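Putative S-adenosyl-L-methionine-dependent Methyltransferase (Methanococcus maripaludis, PDB 3DLC) binds S-adenosylmethionine in a Rossmann-like fold and probably transfers its methyl group to an acceptor that has not been established. Local coordinates at residues G142-G148 against F207-K213; V127-R132 against F186-E192; N79-L83 against Q96-G100; N177-V183 against L202-F207. All blocks are in the same frame, centred on the assembly; numbering follows the deposited sequence. Where two conformers were deposited one is given.

In the fold
Contacts 1, 2 and 4 touch one another, while contact 3 stands apart. Contact 1 pairs two strands of the seven-stranded sheet, and contact 2 packs two helices against them: I209 CD1 lies 3.7 Å from F186 CG and 3.8 Å from F131 CZ. Contact 4 shares F207 with contact 1, and F207 CZ is 4.0 Å from F186 CD2 of contact 2. Contact 3 belongs to the beta-alpha-beta unit on the other wing of the sheet, its centre about 22 Å from that of contact 1. S-adenosylmethionine touches G100 of contact 3, and the W208 side chain of contact 1 comes to about 7 Å from the ligand.

Contact 1 of 4, residues G142-G148 against F207-K213; sequences GKTYIGG and FWIIISK
Y145 (chi1 t) and W208 (chi1 m) form an offset stack: the tyrosine ring and the indole five-membered ring have centroids 4.1 Å apart and planes at 15°. G148 CA lies over the other indole face, 4.1 Å from the six-membered-ring centroid. On the opposite side of the sheet I146 CB meets I209 CB at 4.3 Å, and helices 127-137 and 180-193 cover I209. Strands 142-146 and 207-211 run antiparallel at 163°, axes 4.4 Å apart; this reversed strand beside 142-148 is the hallmark of the class I methyltransferase sheet, order 3-2-1-4-5-7-6. The register of the two strands pairs I146 with I209 (I209 N to I146 O 2.7 Å, I146 N to I209 O 3.0 Å) and G148 with F207 (G148 N to F207 O 2.8 Å). At G147, a CB would collide with F207 O. T144 OG1 (chi1 p) enters the pairing, donating to I209 O and accepting from I211 N, both 2.9 Å. At the far end, K143 NZ donates to S212 OG at 2.8 Å.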
loop_
_atom_site.group_PDB
_atom_site.type_symbol
_atom_site.label_atom_id
_atom_site.label_comp_id
_atom_site.label_asym_id
_atom_site.label_seq_id
_atom_site.Cartn_x
_atom_site.Cartn_y
_atom_site.Cartn_z
ATOM N N GLY A 142 6.699 -13.252 -8.923
ATOM C CA GLY A 142 6.420 -11.923 -8.404
ATOM C C GLY A 142 6.493 -11.840 -6.895
ATOM O O GLY A 142 6.418 -12.853 -6.203
ATOM N N LYS A 143 6.545 -10.599 -6.399
ATOM C CA LYS A 143 6.659 -10.294 -4.970
ATOM C C LYS A 143 5.621 -9.268 -4.541
ATOM O O LYS A 143 5.197 -8.437 -5.351
ATOM C CB LYS A 143 8.049 -9.704 -4.635
ATOM C CG LYS A 143 9.250 -10.574 -4.998
ATOM C CD LYS A 143 9.391 -11.750 -4.084
ATOM C CE LYS A 143 10.621 -12.572 -4.424
ATOM N NZ LYS A 143 10.800 -13.687 -3.506
ATOM N N THR A 144 5.253 -9.312 -3.263
ATOM C CA THR A 144 4.416 -8.275 -2.668
ATOM C C THR A 144 5.141 -7.587 -1.513
ATOM O O THR A 144 6.081 -8.111 -0.933
ATOM C CB THR A 144 3.044 -8.788 -2.154
ATOM O OG1 THR A 144 3.176 -9.492 -0.908
ATOM C CG2 THR A 144 2.371 -9.701 -3.139
ATOM N N TYR A 145 4.637 -6.403 -1.160
ATOM C CA TYR A 145 5.126 -5.635 -0.004
ATOM C C TYR A 145 3.919 -4.816 0.440
ATOM O O TYR A 145 3.701 -3.692 0.006
ATOM C CB TYR A 145 6.305 -4.783 -0.421
ATOM C CG TYR A 145 7.138 -4.218 0.713
ATOM C CD1 TYR A 145 8.136 -4.964 1.320
ATOM C CD2 TYR A 145 6.994 -2.905 1.123
ATOM C CE1 TYR A 145 8.947 -4.434 2.282
ATOM C CE2 TYR A 145 7.813 -2.369 2.088
ATOM C CZ TYR A 145 8.789 -3.134 2.669
ATOM O OH TYR A 145 9.591 -2.550 3.618
ATOM N N ILE A 146 3.114 -5.449 1.298
ATOM C CA ILE A 146 1.765 -4.949 1.664
ATOM C C ILE A 146 1.681 -4.775 3.158
ATOM O O ILE A 146 1.840 -5.730 3.929
ATOM C CB ILE A 146 0.690 -5.952 1.175
ATOM C CG1 ILE A 146 0.696 -6.011 -0.360
ATOM C CG2 ILE A 146 -0.674 -5.619 1.761
ATOM C CD1 ILE A 146 -0.035 -7.192 -0.927
ATOM N N GLY A 147 1.445 -3.545 3.606
ATOM C CA GLY A 147 1.462 -3.317 5.047
ATOM C C GLY A 147 1.418 -1.855 5.362
ATOM O O GLY A 147 0.627 -1.113 4.764
ATOM N N GLY A 148 2.267 -1.436 6.275
ATOM C CA GLY A 148 2.341 -0.026 6.655
ATOM C C GLY A 148 3.575 0.285 7.440
ATOM O O GLY A 148 4.260 -0.604 7.884
ATOM N N PHE A 207 5.405 -2.924 9.195
ATOM C CA PHE A 207 4.760 -4.251 9.120
ATOM C C PHE A 207 4.505 -4.504 7.640
ATOM O O PHE A 207 3.826 -3.702 6.997
ATOM C CB PHE A 207 3.429 -4.227 9.868
ATOM C CG PHE A 207 2.533 -5.401 9.525
ATOM C CD1 PHE A 207 2.750 -6.655 10.062
ATOM C CD2 PHE A 207 1.514 -5.273 8.629
ATOM C CE1 PHE A 207 1.944 -7.716 9.705
ATOM C CE2 PHE A 207 0.695 -6.355 8.283
ATOM C CZ PHE A 207 0.922 -7.548 8.824
ATOM N N TRP A 208 5.007 -5.618 7.087
ATOM C CA TRP A 208 4.874 -5.863 5.645
ATOM C C TRP A 208 4.697 -7.346 5.362
ATOM O O TRP A 208 5.414 -8.194 5.891
ATOM C CB TRP A 208 6.079 -5.325 4.879
ATOM C CG TRP A 208 6.320 -3.860 5.143
ATOM C CD1 TRP A 208 7.165 -3.322 6.067
ATOM C CD2 TRP A 208 5.659 -2.765 4.527
ATOM N NE1 TRP A 208 7.077 -1.956 6.046
ATOM C CE2 TRP A 208 6.157 -1.586 5.109
ATOM C CE3 TRP A 208 4.693 -2.660 3.534
ATOM C CZ2 TRP A 208 5.734 -0.312 4.701
ATOM C CZ3 TRP A 208 4.273 -1.385 3.118
ATOM C CH2 TRP A 208 4.794 -0.245 3.712
ATOM N N ILE A 209 3.739 -7.623 4.475
ATOM C CA ILE A 209 3.404 -8.951 3.987
ATOM C C ILE A 209 4.054 -9.133 2.631
ATOM O O ILE A 209 3.764 -8.393 1.691
ATOM C CB ILE A 209 1.879 -9.095 3.897
ATOM C CG1 ILE A 209 1.209 -8.918 5.269
ATOM C CG2 ILE A 209 1.506 -10.425 3.248
ATOM C CD1 ILE A 209 -0.289 -8.587 5.192
ATOM N N ILE A 210 4.915 -10.146 2.546
ATOM C CA ILE A 210 5.760 -10.380 1.375
ATOM C C ILE A 210 5.534 -11.788 0.830
ATOM O O ILE A 210 6.150 -12.783 1.251
ATOM C CB ILE A 210 7.252 -10.194 1.751
ATOM C CG1 ILE A 210 7.474 -8.801 2.336
ATOM C CG2 ILE A 210 8.156 -10.433 0.538
ATOM C CD1 ILE A 210 8.847 -8.541 2.918
ATOM N N ILE A 211 4.599 -11.870 -0.097
ATOM C CA ILE A 211 4.232 -13.114 -0.740
ATOM C C ILE A 211 5.113 -13.296 -1.961
ATOM O O ILE A 211 5.360 -12.364 -2.705
ATOM C CB ILE A 211 2.755 -13.078 -1.161
ATOM C CG1 ILE A 211 1.854 -12.983 0.086
ATOM C CG2 ILE A 211 2.388 -14.294 -2.020
ATOM C CD1 ILE A 211 0.448 -12.442 -0.205
ATOM N N SER A 212 5.521 -14.540 -2.189
ATOM C CA SER A 212 6.219 -14.933 -3.398
ATOM C C SER A 212 5.375 -15.924 -4.138
ATOM O O SER A 212 5.131 -16.987 -3.614
ATOM C CB SER A 212 7.511 -15.651 -3.080
ATOM O OG SER A 212 8.455 -14.786 -2.541
ATOM N N LYS A 213 4.985 -15.669 -5.370
ATOM C CA LYS A 213 4.228 -16.651 -6.096
ATOM C C LYS A 213 5.171 -17.630 -6.712
ATOM O O LYS A 213 6.038 -17.296 -7.507
ATOM C CB LYS A 213 3.351 -16.016 -7.175
ATOM C CG LYS A 213 2.578 -17.087 -7.953
ATOM C CD LYS A 213 1.652 -16.616 -9.074
ATOM C CE LYS A 213 0.292 -16.358 -8.598
ATOM N NZ LYS A 213 -0.714 -15.924 -9.607
#

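Contact 2 of 4, residues V127-R132 against F186-E192; sequences VATAFR and FQNVLDE. Unlike the reference sequence in segment 127-132: A128 (reference Thr).
Two helical segments, 127-132 and 186-192, cross at -62° with their axes 9.6 Å apart, and the nearest CA pair is A128 CA and V189 CA, 5.9 Å apart. Both are regular alpha-helix, with i+4 bonds such as F131 N to V127 O at 2.9 Å. V127 (chi1 m) starts the interface: its CG2 packs on V189 CG2 at 3.5 Å, and its CG1 reaches the edge of the F186 ring at CE1, 3.9 Å. One residue on, V189 CG1 lies 4.0 Å from A128 CA. A turn after V127, F131 (chi1 m) points between the V189 and F186 side chains and L190. F131 CE2 sits 3.7 Å from F186 CE1, the two rings inclined at 56° with centroids 5.7 Å apart, and F131 CD1 lies 3.7 Å from L190 CD2. F131, F186 and L190 all also pack on I209 of strand 206-211, so both helices lie on the same face of the sheet, as in the layered Rossmann-like fold. R132 ends the walk with a two-pronged salt bridge: NH1 to E192 OE1 at 2.9 Å and NH2 to E192 OE2 at 3.0 Å. The contact thus grades from buried apolar side chains against the sheet to a charged pair on the exposed side, held by hydrophobic burial within and ionic pairing outside.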
loop_
_atom_site.group_PDB
_atom_site.type_symbol
_atom_site.label_atom_id
_atom_site.label_comp_id
_atom_site.label_asym_id
_atom_site.label_seq_id
_atom_site.Cartn_x
_atom_site.Cartn_y
_atom_site.Cartn_z
ATOM N N VAL A 127 -10.626 -9.918 4.149
ATOM C CA VAL A 127 -9.231 -10.019 3.764
ATOM C C VAL A 127 -8.899 -11.312 3.021
ATOM O O VAL A 127 -7.973 -11.319 2.217
ATOM C CB VAL A 127 -8.270 -9.763 4.921
ATOM C CG1 VAL A 127 -8.368 -8.274 5.342
ATOM C CG2 VAL A 127 -8.521 -10.692 6.086
ATOM N N ALA A 128 -9.649 -12.383 3.261
ATOM C CA ALA A 128 -9.403 -13.628 2.518
ATOM C C ALA A 128 -9.615 -13.381 1.025
ATOM O O ALA A 128 -8.810 -13.785 0.186
ATOM C CB ALA A 128 -10.315 -14.740 2.998
ATOM N N THR A 129 -10.724 -12.739 0.677
ATOM C CA THR A 129 -11.012 -12.439 -0.708
ATOM C C THR A 129 -9.972 -11.484 -1.288
ATOM O O THR A 129 -9.517 -11.653 -2.429
ATOM C CB THR A 129 -12.427 -11.868 -0.857
ATOM O OG1 THR A 129 -13.352 -12.877 -0.454
ATOM C CG2 THR A 129 -12.726 -11.394 -2.282
ATOM N N ALA A 130 -9.596 -10.480 -0.513
ATOM C CA ALA A 130 -8.597 -9.505 -0.972
ATOM C C ALA A 130 -7.285 -10.212 -1.324
ATOM O O ALA A 130 -6.706 -9.959 -2.363
ATOM C CB ALA A 130 -8.355 -8.454 0.096
ATOM N N PHE A 131 -6.809 -11.091 -0.441
ATOM C CA PHE A 131 -5.556 -11.789 -0.706
ATOM C C PHE A 131 -5.629 -12.820 -1.812
ATOM O O PHE A 131 -4.659 -13.032 -2.509
ATOM C CB PHE A 131 -4.912 -12.296 0.584
ATOM C CG PHE A 131 -4.141 -11.196 1.285
ATOM C CD1 PHE A 131 -2.845 -10.883 0.898
ATOM C CD2 PHE A 131 -4.754 -10.390 2.231
ATOM C CE1 PHE A 131 -2.180 -9.827 1.481
ATOM C CE2 PHE A 131 -4.083 -9.333 2.810
ATOM C CZ PHE A 131 -2.802 -9.053 2.428
ATOM N N ARG A 132 -6.787 -13.426 -2.030
ATOM C CA ARG A 132 -6.968 -14.268 -3.219
ATOM C C ARG A 132 -6.844 -13.444 -4.491
ATOM O O ARG A 132 -6.256 -13.895 -5.477
ATOM C CB ARG A 132 -8.295 -15.026 -3.163
ATOM C CG ARG A 132 -8.235 -16.216 -2.194
ATOM C CD ARG A 132 -9.541 -17.026 -2.238
ATOM N NE ARG A 132 -9.365 -18.339 -1.644
ATOM C CZ ARG A 132 -9.461 -18.599 -0.367
ATOM N NH1 ARG A 132 -9.911 -17.709 0.483
ATOM N NH2 ARG A 132 -9.119 -19.803 0.079
ATOM N N PHE A 186 -2.651 -12.085 9.691
ATOM C CA PHE A 186 -2.368 -12.273 8.269
ATOM C C PHE A 186 -1.690 -13.590 7.940
ATOM O O PHE A 186 -1.929 -14.129 6.872
ATOM C CB PHE A 186 -1.751 -11.013 7.665
ATOM C CG PHE A 186 -2.747 -9.930 7.547
ATOM C CD1 PHE A 186 -3.708 -9.995 6.549
ATOM C CD2 PHE A 186 -2.825 -8.919 8.452
ATOM C CE1 PHE A 186 -4.695 -9.043 6.467
ATOM C CE2 PHE A 186 -3.793 -7.964 8.374
ATOM C CZ PHE A 186 -4.738 -8.018 7.389
ATOM N N GLN A 187 -0.897 -14.124 8.863
ATOM C CA GLN A 187 -0.386 -15.470 8.680
ATOM C C GLN A 187 -1.590 -16.398 8.534
ATOM O O GLN A 187 -1.627 -17.266 7.662
ATOM C CB GLN A 187 0.473 -15.860 9.906
ATOM C CG GLN A 187 0.904 -17.209 10.143
ATOM C CD GLN A 187 1.498 -17.329 11.573
ATOM O OE1 GLN A 187 1.797 -18.410 12.002
ATOM N NE2 GLN A 187 1.676 -16.190 12.277
ATOM N N ASN A 188 -2.586 -16.226 9.417
ATOM C CA ASN A 188 -3.755 -17.112 9.352
ATOM C C ASN A 188 -4.532 -16.967 8.044
ATOM O O ASN A 188 -4.980 -17.952 7.455
ATOM C CB ASN A 188 -4.680 -16.889 10.537
ATOM C CG ASN A 188 -4.071 -17.332 11.860
ATOM O OD1 ASN A 188 -3.112 -18.098 11.885
ATOM N ND2 ASN A 188 -4.611 -16.833 12.966
ATOM N N VAL A 189 -4.626 -15.749 7.535
ATOM C CA VAL A 189 -5.289 -15.516 6.259
ATOM C C VAL A 189 -4.567 -16.211 5.111
ATOM O O VAL A 189 -5.164 -16.923 4.290
ATOM C CB VAL A 189 -5.388 -13.993 5.942
ATOM C CG1 VAL A 189 -5.895 -13.736 4.516
ATOM C CG2 VAL A 189 -6.276 -13.260 6.958
ATOM N N LEU A 190 -3.251 -16.034 5.038
ATOM C CA LEU A 190 -2.467 -16.622 3.962
ATOM C C LEU A 190 -2.482 -18.138 4.078
ATOM O O LEU A 190 -2.496 -18.848 3.072
ATOM C CB LEU A 190 -1.027 -16.088 3.979
ATOM C CG LEU A 190 -0.894 -14.560 3.776
ATOM C CD1 LEU A 190 0.571 -14.239 3.567
ATOM C CD2 LEU A 190 -1.736 -14.013 2.599
ATOM N N ASP A 191 -2.483 -18.648 5.306
ATOM C CA ASP A 191 -2.473 -20.097 5.511
ATOM C C ASP A 191 -3.799 -20.714 5.082
ATOM O O ASP A 191 -3.814 -21.829 4.550
ATOM C CB ASP A 191 -2.107 -20.419 6.947
ATOM C CG ASP A 191 -0.663 -20.069 7.285
ATOM O OD1 ASP A 191 0.158 -19.820 6.370
ATOM O OD2 ASP A 191 -0.359 -20.069 8.486
ATOM N N GLU A 192 -4.908 -20.013 5.293
ATOM C CA GLU A 192 -6.215 -20.536 4.835
ATOM C C GLU A 192 -6.236 -20.591 3.307
ATOM O O GLU A 192 -6.826 -21.525 2.730
ATOM C CB GLU A 192 -7.364 -19.695 5.364
ATOM C CG GLU A 192 -8.770 -20.186 4.917
ATOM C CD GLU A 192 -9.275 -19.723 3.521
ATOM O OE1 GLU A 192 -9.051 -18.575 3.116
ATOM O OE2 GLU A 192 -9.996 -20.512 2.822
#

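Contact 3 of 4, residues N79-L83 against Q96-G100; sequences NEIAL and QIVQG
I97, with both chi1 and chi2 near m, lays its side chain across the inner face of the helix: CD1 meets A82 CB at 3.8 Å, CG1 meets L83 CD2 at 3.5 Å, and CG2 approaches N79 OD1 at 3.4 Å. The helical segment 79-83 runs almost exactly opposite to strand 96-99, at 174°, with the axes 9.2 Å apart; the nearest CA pair is N79 with I97 at 6.7 Å. The strand alternates in the ordinary extended way, I97 pointing at the helix and Q96 and V98 away from it. L83 (chi1 m, chi2 t) starts sideways, yet its end swings in to flank I97. These pieces belong to the beta-alpha-beta crossover of strand 66-73, helix 76-88 and strand 95-99, a classical element of the Rossmann-like methyltransferase fold. Nearer the cofactor the packing turns polar. N79 (chi1 m) points at the strand, and its ND2 donates to Q99 OE1 at 2.9 Å with a nearly straight N-H...O angle of 159°; Q99 reaches back with chi1 t and chi2 p. N79 ND2 also donates to the backbone O of D73, a residue that binds S-adenosylmethionine, and G100 touches the ligand directly. One buried amide therefore ties helix 76-88 to the C-terminal ends of two adjacent strands at the cofactor site, while I97 supplies the apolar grip farther along.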
loop_
_atom_site.group_PDB
_atom_site.type_symbol
_atom_site.label_atom_id
_atom_site.label_comp_id
_atom_site.label_asym_id
_atom_site.label_seq_id
_atom_site.Cartn_x
_atom_site.Cartn_y
_atom_site.Cartn_z
ATOM N N ASN A 79 -8.725 9.350 -6.071
ATOM C CA ASN A 79 -8.227 9.253 -7.441
ATOM C C ASN A 79 -8.166 10.598 -8.142
ATOM O O ASN A 79 -7.269 10.854 -8.946
ATOM C CB ASN A 79 -8.985 8.189 -8.227
ATOM C CG ASN A 79 -8.654 6.801 -7.739
ATOM O OD1 ASN A 79 -7.542 6.568 -7.251
ATOM N ND2 ASN A 79 -9.580 5.888 -7.866
ATOM N N GLU A 80 -9.110 11.476 -7.816
ATOM C CA GLU A 80 -9.096 12.827 -8.395
ATOM C C GLU A 80 -7.842 13.567 -7.943
ATOM O O GLU A 80 -7.171 14.249 -8.740
ATOM C CB GLU A 80 -10.357 13.610 -8.017
ATOM C CG GLU A 80 -11.631 13.093 -8.684
ATOM C CD GLU A 80 -12.929 13.632 -8.078
ATOM O OE1 GLU A 80 -12.890 14.357 -7.068
ATOM O OE2 GLU A 80 -14.008 13.311 -8.612
ATOM N N ILE A 81 -7.514 13.456 -6.662
ATOM C CA ILE A 81 -6.314 14.112 -6.139
ATOM C C ILE A 81 -5.058 13.457 -6.741
ATOM O O ILE A 81 -4.121 14.140 -7.088
ATOM C CB ILE A 81 -6.265 14.073 -4.614
ATOM C CG1 ILE A 81 -7.334 14.963 -4.042
ATOM C CG2 ILE A 81 -4.874 14.437 -4.131
ATOM C CD1 ILE A 81 -7.396 14.944 -2.515
ATOM N N ALA A 82 -5.049 12.129 -6.803
ATOM C CA ALA A 82 -3.869 11.417 -7.310
ATOM C C ALA A 82 -3.601 11.836 -8.758
ATOM O O ALA A 82 -2.461 12.021 -9.161
ATOM C CB ALA A 82 -4.051 9.899 -7.197
ATOM N N LEU A 83 -4.664 11.961 -9.553
ATOM C CA LEU A 83 -4.498 12.360 -10.941
ATOM C C LEU A 83 -3.791 13.713 -11.042
ATOM O O LEU A 83 -2.881 13.913 -11.855
ATOM C CB LEU A 83 -5.854 12.407 -11.677
ATOM C CG LEU A 83 -6.501 11.051 -11.994
ATOM C CD1 LEU A 83 -7.998 11.146 -12.283
ATOM C CD2 LEU A 83 -5.787 10.363 -13.152
ATOM N N GLN A 96 -0.700 4.981 -14.004
ATOM C CA GLN A 96 -2.097 4.957 -14.409
ATOM C C GLN A 96 -2.966 4.807 -13.178
ATOM O O GLN A 96 -2.758 3.874 -12.400
ATOM C CB GLN A 96 -2.368 3.766 -15.331
ATOM C CG GLN A 96 -3.821 3.716 -15.762
ATOM C CD GLN A 96 -4.159 2.526 -16.639
ATOM O OE1 GLN A 96 -3.316 1.670 -16.921
ATOM N NE2 GLN A 96 -5.403 2.479 -17.108
ATOM N N ILE A 97 -3.928 5.700 -12.991
ATOM C CA ILE A 97 -4.856 5.607 -11.875
ATOM C C ILE A 97 -5.982 4.672 -12.287
ATOM O O ILE A 97 -6.555 4.808 -13.362
ATOM C CB ILE A 97 -5.361 7.029 -11.487
ATOM C CG1 ILE A 97 -4.192 7.983 -11.129
ATOM C CG2 ILE A 97 -6.352 6.967 -10.370
ATOM C CD1 ILE A 97 -3.228 7.572 -10.051
ATOM N N VAL A 98 -6.264 3.701 -11.420
ATOM C CA VAL A 98 -7.315 2.711 -11.656
ATOM C C VAL A 98 -8.342 2.764 -10.531
ATOM O O VAL A 98 -8.034 2.584 -9.361
ATOM C CB VAL A 98 -6.700 1.313 -11.753
ATOM C CG1 VAL A 98 -7.762 0.277 -12.025
ATOM C CG2 VAL A 98 -5.572 1.293 -12.791
ATOM N N GLN A 99 -9.569 3.032 -10.914
ATOM C CA GLN A 99 -10.684 3.071 -9.982
ATOM C C GLN A 99 -11.106 1.639 -9.734
ATOM O O GLN A 99 -11.524 0.937 -10.660
ATOM C CB GLN A 99 -11.825 3.900 -10.600
ATOM C CG GLN A 99 -13.067 3.998 -9.807
ATOM C CD GLN A 99 -12.901 4.881 -8.611
ATOM O OE1 GLN A 99 -12.361 5.999 -8.696
ATOM N NE2 GLN A 99 -13.386 4.395 -7.462
ATOM N N GLY A 100 -10.985 1.149 -8.514
ATOM C CA GLY A 100 -11.393 -0.208 -8.230
ATOM C C GLY A 100 -11.023 -0.625 -6.831
ATOM O O GLY A 100 -10.379 0.082 -6.082
#

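Contact 4 of 4, residues N177-V183 against L202-F207; sequences NISQENV and LGDEGF. Unlike the reference sequence in segment 202-207: G203 (reference Glu).
The tight hairpin between strands 198-203 and 206-211 packs against the link into helix 180-193 and its first turn. Its type I turn, G203 to G206, is closed by G203 N to G206 O at 2.9 Å and G206 N to G203 O at 3.0 Å. The phi/psi of G206, 126/-159, would jam a CB against the preceding carbonyl. Facing it, the chain leaves one helix through an inverse gamma turn centred on I178 and enters the next at S179, the N-cap, whose OG accepts a capping hydrogen bond from E181 N at 3.3 Å and is also hydrogen-bonded to K176 O. I178, with chi1 and chi2 both m, sets CG2 3.5 Å from L202 CD1 and CD1 3.9 Å from F207 CB. This joins the turn between the two helices to the antiparallel end of the methyltransferase sheet, where 198-203 is an edge strand. F207 (chi1 t) receives N182 CB over one ring face, 4.0 Å from its centroid, a CH-pi contact; N182 ND2 donates to N177 O at 2.9 Å. V183 CG2 touches F207 CE1 at 3.7 Å and L202 CB at 4.1 Å.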
loop_
_atom_site.group_PDB
_atom_site.type_symbol
_atom_site.label_atom_id
_atom_site.label_comp_id
_atom_site.label_asym_id
_atom_site.label_seq_id
_atom_site.Cartn_x
_atom_site.Cartn_y
_atom_site.Cartn_z
ATOM N N ASN A 177 -1.930 -1.579 14.529
ATOM C CA ASN A 177 -1.583 -1.884 13.146
ATOM C C ASN A 177 -0.194 -2.523 12.995
ATOM O O ASN A 177 -0.039 -3.561 12.357
ATOM C CB ASN A 177 -1.633 -0.622 12.280
ATOM C CG ASN A 177 -3.041 -0.105 12.064
ATOM O OD1 ASN A 177 -4.013 -0.820 12.255
ATOM N ND2 ASN A 177 -3.143 1.139 11.662
ATOM N N ILE A 178 0.797 -1.892 13.607
ATOM C CA ILE A 178 2.187 -2.303 13.417
ATOM C C ILE A 178 2.588 -3.163 14.602
ATOM O O ILE A 178 3.350 -2.756 15.465
ATOM C CB ILE A 178 3.108 -1.076 13.244
ATOM C CG1 ILE A 178 2.545 -0.071 12.235
ATOM C CG2 ILE A 178 4.528 -1.521 12.842
ATOM C CD1 ILE A 178 2.316 -0.630 10.842
ATOM N N SER A 179 2.026 -4.367 14.664
ATOM C CA SER A 179 2.321 -5.276 15.732
ATOM C C SER A 179 2.083 -6.724 15.379
ATOM O O SER A 179 1.613 -7.063 14.286
ATOM C CB SER A 179 1.466 -4.969 16.954
ATOM O OG SER A 179 0.152 -5.387 16.743
ATOM N N GLN A 180 2.397 -7.594 16.352
ATOM C CA GLN A 180 2.281 -9.028 16.128
ATOM C C GLN A 180 0.850 -9.490 16.006
ATOM O O GLN A 180 0.599 -10.597 15.552
ATOM C CB GLN A 180 3.090 -9.828 17.137
ATOM C CG GLN A 180 4.567 -9.683 16.845
ATOM C CD GLN A 180 5.350 -10.725 17.593
ATOM O OE1 GLN A 180 5.136 -11.933 17.372
ATOM N NE2 GLN A 180 6.230 -10.296 18.509
ATOM N N GLU A 181 -0.097 -8.650 16.415
ATOM C CA GLU A 181 -1.509 -9.012 16.221
ATOM C C GLU A 181 -1.777 -9.228 14.741
ATOM O O GLU A 181 -2.468 -10.169 14.346
ATOM C CB GLU A 181 -2.424 -7.935 16.753
ATOM N N ASN A 182 -1.247 -8.351 13.915
ATOM C CA ASN A 182 -1.396 -8.426 12.476
ATOM C C ASN A 182 -0.501 -9.458 11.864
ATOM O O ASN A 182 -0.878 -10.018 10.813
ATOM C CB ASN A 182 -1.297 -7.059 11.813
ATOM C CG ASN A 182 -2.579 -6.317 11.939
ATOM O OD1 ASN A 182 -3.667 -6.929 11.871
ATOM N ND2 ASN A 182 -2.497 -5.030 12.143
ATOM N N VAL A 183 0.653 -9.715 12.479
ATOM C CA VAL A 183 1.476 -10.785 11.952
ATOM C C VAL A 183 0.662 -12.081 12.055
ATOM O O VAL A 183 0.565 -12.841 11.063
ATOM C CB VAL A 183 2.809 -10.886 12.663
ATOM C CG1 VAL A 183 3.584 -12.069 12.142
ATOM C CG2 VAL A 183 3.615 -9.581 12.475
ATOM N N LEU A 202 8.058 -7.584 10.680
ATOM C CA LEU A 202 7.756 -6.490 11.576
ATOM C C LEU A 202 9.069 -5.980 12.126
ATOM O O LEU A 202 9.811 -6.713 12.743
ATOM C CB LEU A 202 6.817 -6.960 12.684
ATOM C CG LEU A 202 6.487 -5.983 13.773
ATOM C CD1 LEU A 202 5.709 -4.805 13.257
ATOM C CD2 LEU A 202 5.724 -6.726 14.893
ATOM N N GLY A 203 9.338 -4.710 11.886
ATOM C CA GLY A 203 10.550 -4.100 12.368
ATOM C C GLY A 203 10.513 -2.607 12.234
ATOM O O GLY A 203 9.453 -2.011 12.088
ATOM N N ASP A 204 11.681 -2.001 12.255
ATOM C CA ASP A 204 11.739 -0.536 12.255
ATOM C C ASP A 204 11.181 0.083 10.987
ATOM O O ASP A 204 10.833 1.255 10.992
ATOM C CB ASP A 204 13.159 -0.043 12.547
ATOM C CG ASP A 204 13.586 -0.297 14.007
ATOM O OD1 ASP A 204 12.740 -0.497 14.900
ATOM O OD2 ASP A 204 14.784 -0.241 14.286
ATOM N N GLU A 205 11.084 -0.677 9.922
ATOM C CA GLU A 205 10.582 -0.129 8.674
ATOM C C GLU A 205 9.087 -0.275 8.540
ATOM O O GLU A 205 8.462 0.271 7.635
ATOM C CB GLU A 205 11.245 -0.806 7.489
ATOM C CG GLU A 205 10.862 -2.267 7.317
ATOM C CD GLU A 205 11.810 -3.275 7.950
ATOM O OE1 GLU A 205 12.270 -3.162 9.143
ATOM O OE2 GLU A 205 12.085 -4.248 7.217
ATOM N N GLY A 206 8.527 -1.020 9.467
ATOM C CA GLY A 206 7.071 -1.236 9.541
ATOM C C GLY A 206 6.660 -2.700 9.575
ATOM O O GLY A 206 7.455 -3.577 9.947
ATOM N N PHE A 207 5.405 -2.924 9.195
ATOM C CA PHE A 207 4.760 -4.251 9.120
ATOM C C PHE A 207 4.505 -4.504 7.640
ATOM O O PHE A 207 3.826 -3.702 6.997
ATOM C CB PHE A 207 3.429 -4.227 9.868
ATOM C CG PHE A 207 2.533 -5.401 9.525
ATOM C CD1 PHE A 207 2.750 -6.655 10.062
ATOM C CD2 PHE A 207 1.514 -5.273 8.629
ATOM C CE1 PHE A 207 1.944 -7.716 9.705
ATOM C CE2 PHE A 207 0.695 -6.355 8.283
ATOM C CZ PHE A 207 0.922 -7.548 8.824
#